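Local coordinates for Tol-Pal system protein TolA (Pseudomonas aeruginosa, PDB 1LR0), which probably acts in the Tol-Pal system, which maintains outer membrane integrity and takes part in its invagination at cell division; this is its C-terminal periplasmic domain, at residues 32-37 / 114-119; 52-57 / 78-83; 66-71 / 87-92. One frame throughout, in Å; residues are numbered along the deposited sequence.

Contact 1: residues 32-37 / 114-119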
ATOM      1  N   ASP A  32      -3.695   3.132  -3.291  1.00 18.94           N
ATOM      2  CA  ASP A  32      -4.941   3.829  -3.018  1.00 19.16           C
ATOM      3  C   ASP A  32      -5.969   2.868  -2.389  1.00 17.10           C
ATOM      4  O   ASP A  32      -6.628   3.240  -1.396  1.00 16.03           O
ATOM      5  CB  ASP A  32      -5.575   4.426  -4.240  1.00 16.83           C
ATOM      6  CG  ASP A  32      -4.902   5.664  -4.734  1.00 23.51           C
ATOM      7  OD1 ASP A  32      -4.145   6.288  -3.957  1.00 22.27           O
ATOM      8  OD2 ASP A  32      -5.166   6.070  -5.945  1.00 25.58           O
ATOM      9  N   LEU A  33      -6.098   1.682  -2.977  1.00 17.30           N
ATOM     10  CA  LEU A  33      -6.987   0.670  -2.435  1.00 17.18           C
ATOM     11  C   LEU A  33      -6.585   0.352  -0.988  1.00 15.40           C
ATOM     12  O   LEU A  33      -7.407   0.353  -0.108  1.00 16.64           O
ATOM     13  CB  LEU A  33      -7.078  -0.541  -3.358  1.00 18.30           C
ATOM     14  CG  LEU A  33      -7.911  -1.746  -2.885  1.00 17.15           C
ATOM     15  CD1 LEU A  33      -9.311  -1.328  -2.956  1.00 19.63           C
ATOM     16  CD2 LEU A  33      -7.661  -2.929  -3.745  1.00 22.94           C
ATOM     17  N   ILE A  34      -5.315   0.142  -0.716  1.00 14.78           N
ATOM     18  CA  ILE A  34      -4.925  -0.187   0.641  1.00 15.94           C
ATOM     19  C   ILE A  34      -5.342   0.934   1.574  1.00 16.05           C
ATOM     20  O   ILE A  34      -5.985   0.744   2.615  1.00 13.82           O
ATOM     21  CB  ILE A  34      -3.437  -0.392   0.699  1.00 15.16           C
ATOM     22  CG1 ILE A  34      -3.035  -1.678  -0.022  1.00 19.51           C
ATOM     23  CG2 ILE A  34      -2.941  -0.412   2.122  1.00 18.25           C
ATOM     24  CD1 ILE A  34      -1.523  -1.811  -0.152  1.00 16.86           C
ATOM     25  N   VAL A  35      -5.043   2.137   1.139  1.00 14.60           N
ATOM     26  CA  VAL A  35      -5.324   3.281   1.973  1.00 15.16           C
ATOM     27  C   VAL A  35      -6.835   3.389   2.207  1.00 11.29           C
ATOM     28  O   VAL A  35      -7.280   3.565   3.356  1.00 12.45           O
ATOM     29  CB  VAL A  35      -4.687   4.608   1.370  1.00 14.34           C
ATOM     30  CG1 VAL A  35      -5.286   5.769   2.083  1.00 17.49           C
ATOM     31  CG2 VAL A  35      -3.144   4.612   1.646  1.00 18.43           C
ATOM     32  N   ASN A  36      -7.639   3.222   1.167  1.00 12.72           N
ATOM     33  CA  ASN A  36      -9.074   3.350   1.365  1.00 14.44           C
ATOM     34  C   ASN A  36      -9.614   2.256   2.290  1.00 13.06           C
ATOM     35  O   ASN A  36     -10.447   2.505   3.153  1.00 13.84           O
ATOM     36  CB  ASN A  36      -9.819   3.347   0.051  1.00 15.00           C
ATOM     37  CG  ASN A  36      -9.746   4.775  -0.698  1.00 24.29           C
ATOM     38  OD1 ASN A  36     -10.766   5.352  -0.956  1.00 36.31           O
ATOM     39  ND2 ASN A  36      -8.561   5.317  -0.906  1.00 15.89           N
ATOM     40  N   LEU A  37      -9.110   1.040   2.108  1.00 14.17           N
ATOM     41  CA  LEU A  37      -9.644  -0.101   2.918  1.00 13.20           C
ATOM     42  C   LEU A  37      -9.278   0.035   4.378  1.00 13.17           C
ATOM     43  O   LEU A  37     -10.113  -0.200   5.282  1.00 12.07           O
ATOM     44  CB  LEU A  37      -9.159  -1.438   2.339  1.00 14.30           C
ATOM     45  CG  LEU A  37      -9.669  -1.750   0.923  1.00 14.20           C
ATOM     46  CD1 LEU A  37      -9.008  -3.108   0.444  1.00 15.08           C
ATOM     47  CD2 LEU A  37     -11.122  -1.863   0.995  1.00 16.66           C
ATOM     48  N   ILE A 114       3.554   1.232   3.993  1.00 14.72           N
ATOM     49  CA  ILE A 114       2.621   2.319   3.584  1.00 14.89           C
ATOM     50  C   ILE A 114       2.557   3.353   4.719  1.00 12.81           C
ATOM     51  O   ILE A 114       2.560   3.002   5.882  1.00 12.50           O
ATOM     52  CB  ILE A 114       1.250   1.686   3.424  1.00 16.87           C
ATOM     53  CG1 ILE A 114       1.229   0.633   2.291  1.00 18.46           C
ATOM     54  CG2 ILE A 114       0.220   2.706   3.119  1.00 14.76           C
ATOM     55  CD1 ILE A 114       1.364   1.259   0.918  1.00 22.28           C
ATOM     56  N   ILE A 115       2.531   4.626   4.368  1.00 11.30           N
ATOM     57  CA  ILE A 115       2.416   5.680   5.328  1.00 10.59           C
ATOM     58  C   ILE A 115       0.991   6.032   5.473  1.00 10.60           C
ATOM     59  O   ILE A 115       0.302   6.298   4.504  1.00 13.92           O
ATOM     60  CB  ILE A 115       3.221   6.888   4.820  1.00 12.44           C
ATOM     61  CG1 ILE A 115       4.729   6.549   4.892  1.00 14.47           C
ATOM     62  CG2 ILE A 115       2.948   8.134   5.691  1.00 12.85           C
ATOM     63  CD1 ILE A 115       5.572   7.677   4.229  1.00 20.93           C
ATOM     64  N   PHE A 116       0.543   6.050   6.698  1.00 10.68           N
ATOM     65  CA  PHE A 116      -0.803   6.495   7.024  1.00 11.03           C
ATOM     66  C   PHE A 116      -0.844   7.776   7.806  1.00 12.20           C
ATOM     67  O   PHE A 116      -0.025   7.944   8.723  1.00 11.41           O
ATOM     68  CB  PHE A 116      -1.516   5.407   7.855  1.00 12.40           C
ATOM     69  CG  PHE A 116      -1.676   4.106   7.080  1.00 10.40           C
ATOM     70  CD1 PHE A 116      -2.565   4.021   6.042  1.00 16.73           C
ATOM     71  CD2 PHE A 116      -0.936   2.980   7.384  1.00 17.01           C
ATOM     72  CE1 PHE A 116      -2.754   2.830   5.348  1.00 13.01           C
ATOM     73  CE2 PHE A 116      -1.115   1.827   6.638  1.00 14.58           C
ATOM     74  CZ  PHE A 116      -2.045   1.761   5.653  1.00 15.83           C
ATOM     75  N   LYS A 117      -1.813   8.650   7.531  1.00 12.12           N
ATOM     76  CA  LYS A 117      -2.020   9.926   8.242  1.00 10.35           C
ATOM     77  C   LYS A 117      -3.459   9.965   8.731  1.00 10.39           C
ATOM     78  O   LYS A 117      -4.404   9.576   8.000  1.00  9.89           O
ATOM     79  CB  LYS A 117      -1.791  11.132   7.302  1.00 13.24           C
ATOM     80  CG  LYS A 117      -0.499  11.109   6.583  1.00 14.81           C
ATOM     81  CD  LYS A 117      -0.329  12.302   5.620  1.00 17.42           C
ATOM     82  CE  LYS A 117       0.995  12.298   4.750  1.00 21.15           C
ATOM     83  NZ  LYS A 117       0.959  13.641   3.953  1.00 15.46           N
ATOM     84  N   PRO A 118      -3.697  10.497   9.899  1.00  9.78           N
ATOM     85  CA  PRO A 118      -5.077  10.575  10.410  1.00 10.38           C
ATOM     86  C   PRO A 118      -5.977  11.309   9.458  1.00 11.69           C
ATOM     87  O   PRO A 118      -7.120  10.911   9.339  1.00 11.80           O
ATOM     88  CB  PRO A 118      -4.930  11.401  11.695  1.00  9.67           C
ATOM     89  CG  PRO A 118      -3.581  11.064  12.211  1.00 11.48           C
ATOM     90  CD  PRO A 118      -2.737  11.051  10.874  1.00 10.35           C
ATOM     91  N   GLU A 119      -5.496  12.398   8.840  1.00 10.62           N
ATOM     92  CA  GLU A 119      -6.393  13.175   8.023  1.00 12.03           C
ATOM     93  C   GLU A 119      -6.784  12.398   6.736  1.00 11.95           C
ATOM     94  O   GLU A 119      -7.904  12.503   6.253  1.00 11.55           O
ATOM     95  CB  GLU A 119      -5.787  14.540   7.680  1.00 12.09           C
ATOM     96  CG  GLU A 119      -4.439  14.454   7.086  1.00 12.83           C
ATOM     97  CD  GLU A 119      -3.273  14.551   8.115  1.00 19.98           C
ATOM     98  OE1 GLU A 119      -3.300  13.920   9.199  1.00 13.79           O
ATOM     99  OE2 GLU A 119      -2.313  15.277   7.847  1.00 16.45           O
TER
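Ile-34 and Val-35, on the long helix 4-41, pack against Ile-114 and Phe-116 of the last strand, 111-116, of the antiparallel sheet in this TonB-like domain. The helix and strand segments run at 38° to each other, their axes 9.9 Å apart at closest approach, a spacing bridged by side chains and not by backbone.

All the contacts across the interface are apolar. CG2 of Ile-34 approaches the Phe-116 ring at its edge, near the ring plane, 4.2 Å from CZ, and the same methyl lies 4.3 Å from CG1 of Ile-114. The ring also rests against its own strand, with CG2 of Ile-114 standing 3.5 Å above one face, offset toward the rim. Val-88 of helix 78-91 and Val-38 of helix 4-41 touch the same ring, which places it in the core between two helices and the sheet.

No hydrogen bond crosses between the two segments; the strand is held instead by backbone pairing with strand 54-60, Ile-114 with Val-56 and Phe-116 with Val-54. The Val-35 and Phe-116 side chains run opposite ways past one another, and a single methyl, Val-35 CG2, sits 4.1 Å from both Ile-114 CG2 and Phe-116 CE1.

Contact 2: residues 52-57 / 78-83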
HETATM    1  N   MSE A  52       0.297  14.117  11.759  1.00 14.18           N
HETATM    2  CA  MSE A  52       0.964  12.879  12.118  1.00 13.87           C
HETATM    3  C   MSE A  52       1.096  11.934  10.913  1.00 11.98           C
HETATM    4  O   MSE A  52       0.230  11.935   9.989  1.00 11.57           O
HETATM    5  CB  MSE A  52       0.144  12.139  13.274  1.00 14.98           C
HETATM    6  CG  MSE A  52       0.119  12.876  14.610  1.00 15.69           C
HETATM    7 SE   MSE A  52      -0.939  11.717  15.835  1.00 23.86          SE
HETATM    8  CE  MSE A  52      -0.490  12.799  17.468  1.00 20.20           C
ATOM      9  N   SER A  53       2.114  11.046  10.981  1.00  9.90           N
ATOM     10  CA  SER A  53       2.351  10.034   9.981  1.00 12.16           C
ATOM     11  C   SER A  53       2.884   8.793  10.603  1.00 11.31           C
ATOM     12  O   SER A  53       3.786   8.888  11.423  1.00  8.99           O
ATOM     13  CB  SER A  53       3.485  10.531   8.988  1.00 13.43           C
ATOM     14  OG  SER A  53       2.930  11.423   8.108  1.00 20.22           O
ATOM     15  N   VAL A  54       2.314   7.639  10.304  1.00 12.11           N
ATOM     16  CA  VAL A  54       2.900   6.390  10.746  1.00 12.10           C
ATOM     17  C   VAL A  54       3.180   5.502   9.544  1.00 12.90           C
ATOM     18  O   VAL A  54       2.330   5.401   8.636  1.00 14.08           O
ATOM     19  CB  VAL A  54       2.015   5.639  11.750  1.00  9.17           C
ATOM     20  CG1 VAL A  54       0.616   5.263  11.124  1.00 14.53           C
ATOM     21  CG2 VAL A  54       2.681   4.361  12.235  1.00 12.84           C
ATOM     22  N   GLU A  55       4.383   4.934   9.469  1.00 12.58           N
ATOM     23  CA  GLU A  55       4.669   3.934   8.439  1.00 10.98           C
ATOM     24  C   GLU A  55       4.441   2.523   9.022  1.00 12.07           C
ATOM     25  O   GLU A  55       5.006   2.149  10.033  1.00 13.60           O
ATOM     26  CB  GLU A  55       6.099   3.961   7.819  1.00 11.71           C
ATOM     27  CG  GLU A  55       6.261   3.159   6.538  1.00 10.52           C
ATOM     28  CD  GLU A  55       7.714   3.378   6.061  1.00 19.59           C
ATOM     29  OE1 GLU A  55       8.435   3.404   7.037  1.00 19.78           O
ATOM     30  OE2 GLU A  55       8.083   3.556   4.891  1.00 21.30           O
ATOM     31  N   VAL A  56       3.687   1.731   8.294  1.00 12.02           N
ATOM     32  CA  VAL A  56       3.357   0.392   8.681  1.00 13.67           C
ATOM     33  C   VAL A  56       3.823  -0.584   7.654  1.00 15.66           C
ATOM     34  O   VAL A  56       3.558  -0.385   6.478  1.00 13.44           O
ATOM     35  CB  VAL A  56       1.774   0.256   8.756  1.00 14.40           C
ATOM     36  CG1 VAL A  56       1.411  -1.164   8.996  1.00 16.86           C
ATOM     37  CG2 VAL A  56       1.236   1.179   9.863  1.00 15.15           C
ATOM     38  N   LEU A  57       4.459  -1.662   8.105  1.00 15.92           N
ATOM     39  CA  LEU A  57       4.835  -2.781   7.218  1.00 14.08           C
ATOM     40  C   LEU A  57       3.750  -3.775   7.275  1.00 16.76           C
ATOM     41  O   LEU A  57       3.382  -4.256   8.308  1.00 17.74           O
ATOM     42  CB  LEU A  57       6.140  -3.357   7.744  1.00 16.41           C
ATOM     43  CG  LEU A  57       6.502  -4.624   7.009  1.00 21.06           C
ATOM     44  CD1 LEU A  57       7.054  -4.293   5.658  1.00 24.15           C
ATOM     45  CD2 LEU A  57       7.530  -5.333   7.895  1.00 26.06           C
ATOM     46  N   LYS A  78       1.701   6.624  20.347  1.00 15.16           N
ATOM     47  CA  LYS A  78       1.494   5.178  20.309  1.00 17.17           C
ATOM     48  C   LYS A  78       0.028   4.745  20.032  1.00 16.16           C
ATOM     49  O   LYS A  78      -0.200   3.819  19.352  1.00 13.50           O
ATOM     50  CB  LYS A  78       2.029   4.596  21.608  1.00 21.46           C
ATOM     51  CG  LYS A  78       1.832   3.091  21.716  1.00 36.58           C
ATOM     52  CD  LYS A  78       2.718   2.455  22.811  1.00 46.88           C
ATOM     53  CE  LYS A  78       2.281   1.019  23.148  1.00 53.27           C
ATOM     54  NZ  LYS A  78       2.984   0.607  24.421  1.00 58.28           N
ATOM     55  N   PRO A  79      -0.986   5.429  20.562  1.00 15.75           N
ATOM     56  CA  PRO A  79      -2.344   5.055  20.211  1.00 14.72           C
ATOM     57  C   PRO A  79      -2.674   5.224  18.721  1.00 12.66           C
ATOM     58  O   PRO A  79      -3.375   4.381  18.133  1.00 10.53           O
ATOM     59  CB  PRO A  79      -3.213   5.934  21.107  1.00 15.02           C
ATOM     60  CG  PRO A  79      -2.250   6.389  22.220  1.00 18.10           C
ATOM     61  CD  PRO A  79      -0.936   6.441  21.610  1.00 18.15           C
ATOM     62  N   PHE A  80      -2.211   6.293  18.084  1.00 12.46           N
ATOM     63  CA  PHE A  80      -2.409   6.365  16.622  1.00 12.11           C
ATOM     64  C   PHE A  80      -1.698   5.266  15.920  1.00 12.07           C
ATOM     65  O   PHE A  80      -2.271   4.593  15.084  1.00 11.36           O
ATOM     66  CB  PHE A  80      -1.949   7.748  16.036  1.00 12.87           C
ATOM     67  CG  PHE A  80      -2.036   7.788  14.584  1.00 13.17           C
ATOM     68  CD1 PHE A  80      -0.917   8.142  13.814  1.00 10.19           C
ATOM     69  CD2 PHE A  80      -3.217   7.419  13.970  1.00 14.59           C
ATOM     70  CE1 PHE A  80      -0.981   8.108  12.491  1.00 11.71           C
ATOM     71  CE2 PHE A  80      -3.312   7.424  12.617  1.00 12.13           C
ATOM     72  CZ  PHE A  80      -2.154   7.755  11.824  1.00  9.14           C
ATOM     73  N   ASP A  81      -0.441   5.014  16.290  1.00 12.16           N
ATOM     74  CA  ASP A  81       0.261   3.901  15.702  1.00 13.27           C
ATOM     75  C   ASP A  81      -0.522   2.567  15.812  1.00 13.46           C
ATOM     76  O   ASP A  81      -0.658   1.814  14.860  1.00 11.90           O
ATOM     77  CB  ASP A  81       1.610   3.666  16.380  1.00 15.11           C
ATOM     78  CG  ASP A  81       2.650   4.725  16.079  1.00 19.95           C
ATOM     79  OD1 ASP A  81       3.711   4.573  16.715  1.00 15.45           O
ATOM     80  OD2 ASP A  81       2.507   5.718  15.308  1.00 16.34           O
ATOM     81  N   SER A  82      -0.984   2.276  17.018  1.00 14.66           N
ATOM     82  CA  SER A  82      -1.687   1.039  17.246  1.00 13.56           C
ATOM     83  C   SER A  82      -2.986   1.034  16.452  1.00 14.58           C
ATOM     84  O   SER A  82      -3.383  -0.016  15.922  1.00 13.56           O
ATOM     85  CB  SER A  82      -2.028   0.907  18.724  1.00 14.10           C
ATOM     86  OG  SER A  82      -0.847   0.715  19.461  1.00 18.68           O
ATOM     87  N   SER A  83      -3.638   2.173  16.338  1.00 13.35           N
ATOM     88  CA  SER A  83      -4.909   2.230  15.563  1.00 13.85           C
ATOM     89  C   SER A  83      -4.714   1.967  14.071  1.00 12.04           C
ATOM     90  O   SER A  83      -5.565   1.385  13.412  1.00 12.40           O
ATOM     91  CB  SER A  83      -5.587   3.604  15.772  1.00 12.53           C
ATOM     92  OG  SER A  83      -4.946   4.654  15.015  1.00 11.69           O
TER
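Val-54, at the start of strand 54-60, and Asp-81, in the first turn of helix 78-91, make the closest backbone approach, with CA atoms 6.1 Å apart and no hydrogen bond across the contact.

Phe-80 points toward the strand, its CG anti to the backbone N (chi1 175°), and the CD1-CE1 side of its ring takes most of the contact, from Met-52 and Val-54. Selenomethionine Met-52 makes a Met-aromatic contact: SE lies 4.9 Å from the Phe-80 ring centroid and 45° off the normal, an oblique approach. SE also lies 4.1 Å from Phe-80 CB, the two side chains running in opposite directions. Val-54 sets its CG1 between the backbone N and carbonyl carbon (chi1 61°), and that methyl packs 3.5 Å from Phe-80 CE1. Its other methyl, CG2, reaches OD2 of Asp-81 at 3.4 Å. Both oxygens of the buried carboxylate are satisfied outside the two segments, OD2 by Ser-75 OG and OD1 by Ser-74 OG, two bonds that fix its rotation.

Pro-118 and Leu-121 of helix 118-123 also touch Phe-80, while Phe-116 of strand 111-116 packs on Val-54, so the start of helix 78-91 is joined here to the middle strand of the sheet and to the C-terminal helix.

Contact 3: residues 66-71 / 87-92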
ATOM      1  N   ILE A  66      -3.855 -10.720   4.466  1.00 16.09           N
ATOM      2  CA  ILE A  66      -2.909  -9.977   5.244  1.00 17.00           C
ATOM      3  C   ILE A  66      -2.469 -10.851   6.417  1.00 18.85           C
ATOM      4  O   ILE A  66      -3.275 -11.256   7.212  1.00 21.59           O
ATOM      5  CB  ILE A  66      -3.605  -8.665   5.782  1.00 16.97           C
ATOM      6  CG1 ILE A  66      -3.887  -7.747   4.637  1.00 21.19           C
ATOM      7  CG2 ILE A  66      -2.754  -7.992   6.809  1.00 17.99           C
ATOM      8  CD1 ILE A  66      -4.838  -6.567   4.876  1.00 22.42           C
ATOM      9  N   THR A  67      -1.187 -11.102   6.589  1.00 17.49           N
ATOM     10  CA  THR A  67      -0.734 -11.914   7.705  1.00 19.92           C
ATOM     11  C   THR A  67      -0.030 -11.191   8.778  1.00 21.96           C
ATOM     12  O   THR A  67       0.205 -11.759   9.803  1.00 17.88           O
ATOM     13  CB  THR A  67       0.249 -12.978   7.179  1.00 23.30           C
ATOM     14  OG1 THR A  67       1.270 -12.318   6.380  1.00 23.20           O
ATOM     15  CG2 THR A  67      -0.500 -13.816   6.194  1.00 24.29           C
ATOM     16  N   ASN A  68       0.328  -9.913   8.599  1.00 17.42           N
ATOM     17  CA  ASN A  68       0.938  -9.245   9.707  1.00 18.77           C
ATOM     18  C   ASN A  68       0.954  -7.737   9.343  1.00 17.69           C
ATOM     19  O   ASN A  68       0.763  -7.386   8.183  1.00 15.06           O
ATOM     20  CB  ASN A  68       2.335  -9.775   9.910  1.00 21.43           C
ATOM     21  CG  ASN A  68       2.887  -9.453  11.241  1.00 27.57           C
ATOM     22  OD1 ASN A  68       2.220  -8.913  12.098  1.00 24.67           O
ATOM     23  ND2 ASN A  68       4.130  -9.791  11.428  1.00 30.82           N
ATOM     24  N   ALA A  69       1.091  -6.919  10.361  1.00 18.58           N
ATOM     25  CA  ALA A  69       1.239  -5.463  10.210  1.00 15.75           C
ATOM     26  C   ALA A  69       1.978  -5.023  11.445  1.00 16.30           C
ATOM     27  O   ALA A  69       1.718  -5.521  12.587  1.00 14.60           O
ATOM     28  CB  ALA A  69      -0.094  -4.843  10.132  1.00 16.95           C
ATOM     29  N   SER A  70       2.964  -4.185  11.238  1.00 13.62           N
ATOM     30  CA  SER A  70       3.703  -3.647  12.319  1.00 15.76           C
ATOM     31  C   SER A  70       4.204  -2.226  11.973  1.00 13.13           C
ATOM     32  O   SER A  70       4.351  -1.875  10.831  1.00 16.93           O
ATOM     33  CB  SER A  70       4.924  -4.511  12.607  1.00 18.55           C
ATOM     34  OG  SER A  70       5.654  -4.652  11.399  1.00 21.19           O
ATOM     35  N   VAL A  71       4.533  -1.485  12.996  1.00 15.08           N
ATOM     36  CA  VAL A  71       5.049  -0.124  12.837  1.00 14.72           C
ATOM     37  C   VAL A  71       6.465  -0.189  12.312  1.00 16.98           C
ATOM     38  O   VAL A  71       7.369  -0.704  12.963  1.00 17.41           O
ATOM     39  CB  VAL A  71       5.034   0.508  14.128  1.00 14.80           C
ATOM     40  CG1 VAL A  71       5.704   1.858  13.995  1.00 15.88           C
ATOM     41  CG2 VAL A  71       3.545   0.717  14.590  1.00 19.29           C
ATOM     42  N   ALA A  87      -6.189  -1.340  12.154  1.00 13.10           N
ATOM     43  CA  ALA A  87      -6.998  -1.107  10.989  1.00 13.19           C
ATOM     44  C   ALA A  87      -6.489  -1.962   9.812  1.00 11.58           C
ATOM     45  O   ALA A  87      -7.317  -2.532   9.058  1.00 12.13           O
ATOM     46  CB  ALA A  87      -7.049   0.434  10.559  1.00 14.56           C
ATOM     47  N   VAL A  88      -5.170  -2.039   9.644  1.00 10.75           N
ATOM     48  CA  VAL A  88      -4.645  -2.845   8.592  1.00 11.24           C
ATOM     49  C   VAL A  88      -5.145  -4.305   8.781  1.00 12.79           C
ATOM     50  O   VAL A  88      -5.542  -4.935   7.831  1.00 13.48           O
ATOM     51  CB  VAL A  88      -3.094  -2.846   8.501  1.00 10.85           C
ATOM     52  CG1 VAL A  88      -2.549  -3.868   7.465  1.00 14.75           C
ATOM     53  CG2 VAL A  88      -2.657  -1.371   8.022  1.00  9.70           C
ATOM     54  N   ARG A  89      -4.833  -4.843   9.951  1.00 13.28           N
ATOM     55  CA  ARG A  89      -5.228  -6.288  10.224  1.00 13.60           C
ATOM     56  C   ARG A  89      -6.741  -6.507   9.984  1.00 16.88           C
ATOM     57  O   ARG A  89      -7.209  -7.536   9.442  1.00 16.24           O
ATOM     58  CB  ARG A  89      -4.806  -6.725  11.612  1.00 13.24           C
ATOM     59  CG  ARG A  89      -3.382  -6.572  11.963  1.00 17.01           C
ATOM     60  CD  ARG A  89      -2.545  -7.367  11.029  1.00 23.83           C
ATOM     61  NE  ARG A  89      -2.880  -8.809  11.089  1.00 26.05           N
ATOM     62  CZ  ARG A  89      -2.295  -9.684  11.879  1.00 29.81           C
ATOM     63  NH1 ARG A  89      -1.279  -9.371  12.690  1.00 32.49           N
ATOM     64  NH2 ARG A  89      -2.731 -10.908  11.805  1.00 36.96           N
ATOM     65  N   ASN A  90      -7.562  -5.536  10.343  1.00 16.04           N
ATOM     66  CA  ASN A  90      -8.937  -5.653  10.186  1.00 14.61           C
ATOM     67  C   ASN A  90      -9.426  -5.661   8.734  1.00 14.67           C
ATOM     68  O   ASN A  90     -10.562  -6.060   8.452  1.00 14.03           O
ATOM     69  CB  ASN A  90      -9.576  -4.571  11.014  1.00 16.73           C
ATOM     70  CG  ASN A  90      -9.628  -4.898  12.468  1.00 25.05           C
ATOM     71  OD1 ASN A  90      -9.679  -6.052  12.847  1.00 25.54           O
ATOM     72  ND2 ASN A  90      -9.642  -3.861  13.299  1.00 19.14           N
ATOM     73  N   VAL A  91      -8.611  -5.207   7.802  1.00 11.30           N
ATOM     74  CA  VAL A  91      -9.028  -5.239   6.441  1.00 12.63           C
ATOM     75  C   VAL A  91      -9.130  -6.690   6.011  1.00 12.60           C
ATOM     76  O   VAL A  91      -9.987  -7.018   5.197  1.00 11.42           O
ATOM     77  CB  VAL A  91      -8.016  -4.582   5.569  1.00 12.68           C
ATOM     78  CG1 VAL A  91      -8.186  -4.902   4.168  1.00 13.76           C
ATOM     79  CG2 VAL A  91      -7.970  -3.051   5.802  1.00 15.02           C
ATOM     80  N   GLY A  92      -8.253  -7.528   6.570  1.00 15.46           N
ATOM     81  CA  GLY A  92      -8.365  -8.987   6.415  1.00 15.28           C
ATOM     82  C   GLY A  92      -7.672  -9.546   5.173  1.00 15.30           C
ATOM     83  O   GLY A  92      -6.719 -10.280   5.225  1.00 17.16           O
TER
HETATM   84  O   HOH W   1      -5.995 -11.750   7.329  1.00 21.22           O
HETATM   85  O   HOH W   2      -0.363  -7.105  13.554  1.00 23.54           O
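In the helix-on-sheet packing of this TolA/TonB C-terminal domain, Ile-66 and Ala-69 of strand 66-73 face Val-88 and Arg-89 of helix 78-91. Strand and helix segments are nearly antiparallel, at 172°, with axes 8.0 Å apart.

The apolar part centres on Ile-66. Its CD1 meets Val-91 CG1 at 3.8 Å and also the carbonyl O of Val-88, while its CG2 branch faces CG1 of Val-88, the two side chains crossing at about a right angle. Ala-69 CB touches two helix residues, 3.8 Å from Val-88 CG1 and 3.6 Å from Arg-89 CD.

The Arg-89 chain is bent at chi2 and chi3, which set CD and NE, and its guanidinium lies against the strand backbone: Thr-67 O and Asn-68 CA both sit 3.6 Å above one face of the group, offset toward the rim. Water 2, in the guanidinium plane at the edge, accepts from Arg-89 NH1 at 2.6 Å and donates to Ala-69 O, so the charged group is tied to the strand through solvent.

Gly-92 has left the helical conformation with a positive phi, and its O accepts a nearly straight bond from Ile-66 N (3.0 Å, 173°). Water 1 donates to this same Gly-92 O and to Ile-66 O, bridging the two carbonyls.

Asn-68 OD1 accepts from Ala-69 N within the strand, the donor lying above the carbonyl plane. Thr-67 and Asn-68 both pair with Glu-59 of strand 54-60, the geometry of a classic beta bulge. A helix laid against an antiparallel three-stranded sheet, here on strand 66-73, an outermost strand within this chain, belongs to the fold of the TolA/TonB C-terminal domain.

From the N terminus, helix 4-41 supplies the first half of contact 1, whose loop closes only at strand 111-116, 77 residues on; both other contacts lie within that span. Contact 2 closes a loop from strand 54-60 to the start of helix 78-91, and contact 3 one from strand 66-73 to the end of that helix. Their segments alternate along the chain, so these two loops cross. Strand 54-60 joins all three: Phe-116 N probably bonds Val-54 O on one side, and Leu-57 N probably bonds Ser-70 O on the other. Helix 78-91 serves contacts 2 and 3 and also reaches contact 1, with Val-91 CG2 lying 3.6 Å from Leu-37 O.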